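Local coordinates for probable M18-family aminopeptidase 1 (PDB 2GLF), which probably acts as a zinc-dependent aminopeptidase of the M18 family, removing amino acids from the N-termini of peptides, at residues G271-D276 and A290-K295; E109-F114 and M185-T190. All blocks are in the same frame, centred on the assembly; numbering follows the deposited sequence.

Contact 1 (G271-D276 and A290-K295)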
loop_
_atom_site.group_PDB
_atom_site.type_symbol
_atom_site.label_atom_id
_atom_site.label_comp_id
_atom_site.label_asym_id
_atom_site.label_seq_id
_atom_site.Cartn_x
_atom_site.Cartn_y
_atom_site.Cartn_z
ATOM N N GLY A 271 -15.600 -38.562 42.494
ATOM C CA GLY A 271 -15.660 -39.139 41.166
ATOM C C GLY A 271 -14.897 -38.348 40.125
ATOM O O GLY A 271 -14.506 -37.200 40.364
ATOM N N VAL A 272 -14.684 -38.970 38.968
ATOM C CA VAL A 272 -13.972 -38.341 37.862
ATOM C C VAL A 272 -14.692 -38.630 36.548
ATOM O O VAL A 272 -15.064 -39.766 36.275
ATOM C CB VAL A 272 -12.527 -38.870 37.735
ATOM C CG1 VAL A 272 -11.825 -38.139 36.620
ATOM C CG2 VAL A 272 -11.765 -38.676 39.039
ATOM N N ILE A 273 -14.893 -37.602 35.733
ATOM C CA ILE A 273 -15.550 -37.786 34.445
ATOM C C ILE A 273 -14.591 -37.401 33.319
ATOM O O ILE A 273 -13.904 -36.382 33.386
ATOM C CB ILE A 273 -16.816 -36.947 34.360
ATOM C CG1 ILE A 273 -17.703 -37.274 35.554
ATOM C CG2 ILE A 273 -17.574 -37.259 33.083
ATOM C CD1 ILE A 273 -18.819 -36.288 35.741
ATOM N N PHE A 274 -14.545 -38.235 32.287
ATOM C CA PHE A 274 -13.657 -38.018 31.159
ATOM C C PHE A 274 -14.445 -37.771 29.884
ATOM O O PHE A 274 -15.134 -38.667 29.396
ATOM C CB PHE A 274 -12.770 -39.244 30.994
ATOM C CG PHE A 274 -11.888 -39.515 32.180
ATOM C CD1 PHE A 274 -11.754 -40.797 32.680
ATOM C CD2 PHE A 274 -11.154 -38.495 32.766
ATOM C CE1 PHE A 274 -10.894 -41.058 33.747
ATOM C CE2 PHE A 274 -10.296 -38.751 33.828
ATOM C CZ PHE A 274 -10.167 -40.035 34.318
ATOM N N PHE A 275 -14.339 -36.562 29.334
ATOM C CA PHE A 275 -15.077 -36.233 28.118
ATOM C C PHE A 275 -14.263 -36.241 26.840
ATOM O O PHE A 275 -13.038 -36.211 26.858
ATOM C CB PHE A 275 -15.754 -34.872 28.256
ATOM C CG PHE A 275 -16.751 -34.804 29.374
ATOM C CD1 PHE A 275 -16.369 -34.369 30.640
ATOM C CD2 PHE A 275 -18.079 -35.172 29.162
ATOM C CE1 PHE A 275 -17.296 -34.297 31.678
ATOM C CE2 PHE A 275 -19.017 -35.104 30.194
ATOM C CZ PHE A 275 -18.627 -34.665 31.454
ATOM N N ASP A 276 -14.985 -36.277 25.730
ATOM C CA ASP A 276 -14.422 -36.287 24.384
ATOM C C ASP A 276 -15.007 -35.037 23.706
ATOM O O ASP A 276 -15.961 -34.452 24.216
ATOM C CB ASP A 276 -14.852 -37.613 23.706
ATOM C CG ASP A 276 -14.905 -37.552 22.174
ATOM O OD1 ASP A 276 -16.007 -37.794 21.625
ATOM O OD2 ASP A 276 -13.870 -37.302 21.509
ATOM N N ALA A 290 -23.830 -32.851 27.499
ATOM C CA ALA A 290 -24.259 -33.940 26.627
ATOM C C ALA A 290 -25.230 -34.890 27.318
ATOM O O ALA A 290 -25.438 -36.014 26.863
ATOM C CB ALA A 290 -23.056 -34.717 26.129
ATOM N N ARG A 291 -25.811 -34.440 28.424
ATOM C CA ARG A 291 -26.778 -35.231 29.177
ATOM C C ARG A 291 -26.151 -36.403 29.919
ATOM O O ARG A 291 -26.507 -36.675 31.064
ATOM C CB ARG A 291 -27.890 -35.739 28.253
ATOM C CG ARG A 291 -29.117 -36.239 29.005
ATOM C CD ARG A 291 -30.253 -36.602 28.065
ATOM N NE ARG A 291 -31.472 -36.947 28.793
ATOM C CZ ARG A 291 -32.274 -36.064 29.382
ATOM N NH1 ARG A 291 -31.995 -34.768 29.329
ATOM N NH2 ARG A 291 -33.351 -36.476 30.032
ATOM N N PHE A 292 -25.225 -37.093 29.265
ATOM C CA PHE A 292 -24.525 -38.236 29.854
ATOM C C PHE A 292 -24.157 -38.039 31.333
ATOM O O PHE A 292 -24.354 -38.929 32.173
ATOM C CB PHE A 292 -23.255 -38.503 29.047
ATOM C CG PHE A 292 -22.297 -39.443 29.712
ATOM C CD1 PHE A 292 -22.681 -40.743 30.026
ATOM C CD2 PHE A 292 -21.000 -39.033 30.008
ATOM C CE1 PHE A 292 -21.782 -41.626 30.625
ATOM C CE2 PHE A 292 -20.095 -39.904 30.604
ATOM C CZ PHE A 292 -20.484 -41.205 30.915
ATOM N N TYR A 293 -23.612 -36.866 31.632
ATOM C CA TYR A 293 -23.196 -36.502 32.978
ATOM C C TYR A 293 -24.339 -36.539 33.990
ATOM O O TYR A 293 -24.199 -37.100 35.072
ATOM C CB TYR A 293 -22.564 -35.115 32.932
ATOM C CG TYR A 293 -22.373 -34.443 34.264
ATOM C CD1 TYR A 293 -21.748 -35.099 35.321
ATOM C CD2 TYR A 293 -22.762 -33.119 34.447
ATOM C CE1 TYR A 293 -21.509 -34.447 36.534
ATOM C CE2 TYR A 293 -22.529 -32.459 35.646
ATOM C CZ TYR A 293 -21.898 -33.125 36.686
ATOM O OH TYR A 293 -21.634 -32.454 37.858
ATOM N N LEU A 294 -25.468 -35.931 33.648
ATOM C CA LEU A 294 -26.599 -35.931 34.560
ATOM C C LEU A 294 -27.327 -37.267 34.516
ATOM O O LEU A 294 -27.923 -37.694 35.503
ATOM C CB LEU A 294 -27.549 -34.793 34.214
ATOM C CG LEU A 294 -26.916 -33.418 34.418
ATOM C CD1 LEU A 294 -28.005 -32.361 34.346
ATOM C CD2 LEU A 294 -26.204 -33.352 35.781
ATOM N N LYS A 295 -27.271 -37.929 33.366
ATOM C CA LYS A 295 -27.904 -39.227 33.214
ATOM C C LYS A 295 -27.178 -40.201 34.126
ATOM O O LYS A 295 -27.771 -41.156 34.627
ATOM C CB LYS A 295 -27.815 -39.700 31.764
ATOM C CG LYS A 295 -28.216 -41.146 31.565
ATOM C CD LYS A 295 -28.318 -41.484 30.099
ATOM C CE LYS A 295 -28.228 -42.977 29.884
ATOM N NZ LYS A 295 -26.884 -43.502 30.264
#
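Ile273 and Phe275, alternate residues of strand 270-275, reach across to Phe292 and Tyr293, the first two residues of helix 292-303. The backbones stay well apart, with 7.9 Å between the CA atoms of Ile273 and Tyr293, and no hydrogen bond crosses, so side chains alone fill the gap. Both helix residues carry CG anti to the backbone N (chi1 167° for Phe292, 166° for Tyr293), and their CB atoms point toward the strand. Ile273 divides its branches between them. CG2 lies 4.4 Å from Phe292 CE2. The other branch ends in CD1 beside Tyr293 CD1 and CE1, with the two side chains crossing at about a right angle; the modelled separation is too short to be reliable. Phe275 starts off less directly aimed, its CG anti to the carbonyl carbon (chi1 -61°). The far end of its ring nevertheless meets the helix. CE2 comes 4.4 Å from Phe292 CD2, approaching that ring at its edge and near its plane. CZ lies 4.2 Å from Tyr293 CB, which in turn sits at the edge of the Phe275 ring. The ring of Phe407 meets both Phe275 and Tyr293, while Ala74 and Leu88 on neighbouring strands extend the apolar layer. Just before the helix, the N-cap residue Arg291 forms salt bridges with Glu310 and Asp314 of the second subunit. Val272 and Phe274 instead touch helix 248-263, which places helices on both faces of the sheet, as in the alpha/beta/alpha sandwich of zinc exopeptidases; the Phe275 side chain lies about 5 Å from that of the manganese ligand His92.

Contact 2 (E109-F114 and M185-T190); sequences EQIALF and MLIAGT
Phe114 reaches over Ala188 where strands 111-119 and 185-189 pair antiparallel. Its CB lies 3.9 Å from Leu186 O and 4.1 Å from Leu186 CG, and chi1 of -74° puts CG anti to the carbonyl carbon. CD1, CE1 and CZ, one side of the ring, lie under the Ala188 methyl: CD1 is 3.8 Å and CZ 3.9 Å from Ala188 CB, with CE1 closest at 3.5 Å. That methyl stands over a ring face, 26° off the normal, a CH-pi contact displaced toward the rim. The ring also stacks with Phe100 of strand 97-108. An alanine at Phe114 would probably leave the Ala188 methyl and the Phe100 ring without their aromatic partner and open a gap on the sheet face that carries Phe114 and Leu186. Elsewhere Leu113 CD1 meets CE of selenomethionine Met185, and Ile111 CG2 lies against Ile187 CG2.

The backbone supplies the regular grip. Phe114 N donates to Leu186 O at 2.9 Å, in the carbonyl plane, with a weak return bond from Leu186 N to Phe114 O. Ala112 N donates to Gly189 O. Ala112 O takes a bond from Ala188 N at 2.7 Å, the donor above the carbonyl plane, and a weak one from Gly189 N. At the loop end, a water donates to both Gln110 O and Thr190 O, bridging two carbonyls of the flanking loop residues. Thr190 OG1 bonds to Ser241 OG of the third subunit. Ala188 and Gly189 together face the single residue Ala112: a classic beta bulge at the outermost strand of the antiparallel sheet within this chain, beside a subunit interface.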
loop_
_atom_site.group_PDB
_atom_site.type_symbol
_atom_site.label_atom_id
_atom_site.label_comp_id
_atom_site.label_asym_id
_atom_site.label_seq_id
_atom_site.Cartn_x
_atom_site.Cartn_y
_atom_site.Cartn_z
ATOM N N GLU A 109 -0.333 -38.602 -9.172
ATOM C CA GLU A 109 1.038 -38.718 -9.655
ATOM C C GLU A 109 1.648 -40.053 -9.241
ATOM O O GLU A 109 2.796 -40.123 -8.794
ATOM C CB GLU A 109 1.896 -37.560 -9.150
ATOM C CG GLU A 109 1.551 -36.213 -9.789
ATOM C CD GLU A 109 1.447 -36.266 -11.322
ATOM O OE1 GLU A 109 2.322 -36.887 -11.982
ATOM O OE2 GLU A 109 0.486 -35.667 -11.868
ATOM N N GLN A 110 0.844 -41.107 -9.391
ATOM C CA GLN A 110 1.237 -42.472 -9.082
ATOM C C GLN A 110 1.544 -42.735 -7.608
ATOM O O GLN A 110 2.330 -43.627 -7.274
ATOM C CB GLN A 110 2.432 -42.866 -9.954
ATOM C CG GLN A 110 2.078 -43.131 -11.424
ATOM C CD GLN A 110 1.525 -41.906 -12.150
ATOM O OE1 GLN A 110 2.247 -40.929 -12.383
ATOM N NE2 GLN A 110 0.238 -41.954 -12.510
ATOM N N ILE A 111 0.901 -41.976 -6.725
ATOM C CA ILE A 111 1.105 -42.138 -5.290
ATOM C C ILE A 111 -0.221 -42.275 -4.542
ATOM O O ILE A 111 -1.079 -41.399 -4.617
ATOM C CB ILE A 111 1.874 -40.937 -4.712
ATOM C CG1 ILE A 111 3.278 -40.900 -5.305
ATOM C CG2 ILE A 111 1.929 -41.024 -3.202
ATOM C CD1 ILE A 111 4.110 -39.719 -4.841
ATOM N N ALA A 112 -0.386 -43.384 -3.829
ATOM C CA ALA A 112 -1.600 -43.613 -3.056
ATOM C C ALA A 112 -1.570 -42.635 -1.883
ATOM O O ALA A 112 -0.540 -42.477 -1.228
ATOM C CB ALA A 112 -1.640 -45.050 -2.554
ATOM N N LEU A 113 -2.698 -41.986 -1.612
ATOM C CA LEU A 113 -2.754 -41.001 -0.535
ATOM C C LEU A 113 -3.974 -41.101 0.373
ATOM O O LEU A 113 -5.047 -41.535 -0.050
ATOM C CB LEU A 113 -2.736 -39.598 -1.133
ATOM C CG LEU A 113 -1.508 -39.131 -1.895
ATOM C CD1 LEU A 113 -1.867 -37.901 -2.705
ATOM C CD2 LEU A 113 -0.390 -38.842 -0.916
ATOM N N PHE A 114 -3.805 -40.683 1.621
ATOM C CA PHE A 114 -4.912 -40.666 2.571
ATOM C C PHE A 114 -5.192 -39.208 2.883
ATOM O O PHE A 114 -4.369 -38.533 3.509
ATOM C CB PHE A 114 -4.561 -41.377 3.884
ATOM C CG PHE A 114 -4.525 -42.865 3.781
ATOM C CD1 PHE A 114 -3.375 -43.564 4.122
ATOM C CD2 PHE A 114 -5.643 -43.570 3.363
ATOM C CE1 PHE A 114 -3.337 -44.947 4.048
ATOM C CE2 PHE A 114 -5.621 -44.955 3.286
ATOM C CZ PHE A 114 -4.462 -45.647 3.631
HETATM N N MSE A 185 -2.008 -34.930 3.704
HETATM C CA MSE A 185 -2.319 -36.281 3.261
HETATM C C MSE A 185 -1.120 -37.195 3.468
HETATM O O MSE A 185 -0.012 -36.868 3.047
HETATM C CB MSE A 185 -2.681 -36.257 1.780
HETATM C CG MSE A 185 -3.259 -34.927 1.333
HETATM SE SE MSE A 185 -3.940 -34.936 -0.476
HETATM C CE MSE A 185 -2.269 -34.787 -1.438
ATOM N N LEU A 186 -1.324 -38.336 4.117
ATOM C CA LEU A 186 -0.207 -39.251 4.311
ATOM C C LEU A 186 -0.074 -40.137 3.083
ATOM O O LEU A 186 -1.055 -40.408 2.382
ATOM C CB LEU A 186 -0.385 -40.131 5.562
ATOM C CG LEU A 186 -1.650 -40.053 6.414
ATOM C CD1 LEU A 186 -1.560 -41.082 7.522
ATOM C CD2 LEU A 186 -1.817 -38.659 6.987
ATOM N N ILE A 187 1.152 -40.575 2.821
ATOM C CA ILE A 187 1.420 -41.440 1.686
ATOM C C ILE A 187 0.949 -42.861 2.005
ATOM O O ILE A 187 1.405 -43.478 2.965
ATOM C CB ILE A 187 2.923 -41.443 1.354
ATOM C CG1 ILE A 187 3.375 -40.013 1.040
ATOM C CG2 ILE A 187 3.195 -42.357 0.175
ATOM C CD1 ILE A 187 4.830 -39.884 0.661
ATOM N N ALA A 188 0.016 -43.370 1.210
ATOM C CA ALA A 188 -0.501 -44.712 1.426
ATOM C C ALA A 188 0.410 -45.751 0.787
ATOM O O ALA A 188 0.567 -46.853 1.306
ATOM C CB ALA A 188 -1.901 -44.824 0.854
ATOM N N GLY A 189 1.007 -45.398 -0.348
ATOM C CA GLY A 189 1.889 -46.324 -1.025
ATOM C C GLY A 189 2.425 -45.765 -2.321
ATOM O O GLY A 189 1.997 -44.702 -2.768
ATOM N N THR A 190 3.364 -46.487 -2.929
ATOM C CA THR A 190 3.964 -46.054 -4.184
ATOM C C THR A 190 4.171 -47.188 -5.178
ATOM O O THR A 190 4.430 -46.934 -6.352
ATOM C CB THR A 190 5.325 -45.383 -3.958
ATOM O OG1 THR A 190 6.232 -46.335 -3.391
ATOM C CG2 THR A 190 5.189 -44.192 -3.026
HETATM O O HOH W 1 4.510 -44.938 -8.000
#

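The two contacts belong to different sheets, with centres 39 Å apart and nearest atoms about 19 Å apart, so neither touches the other. Along the chain they come in series: both segments of contact 2 precede those of contact 1. Contact 1 joins a central strand of the nine-stranded mixed sheet, near the manganese ions, to a helix on its face. Contact 2 pairs two strands of the six-stranded antiparallel sheet, whose strands all fall between 87-92 and 270-275 of the mixed sheet and so form an insertion in its sequence. Each has another subunit nearby, a different one in each case, consistent with both regions contributing to the twelve-chain assembly.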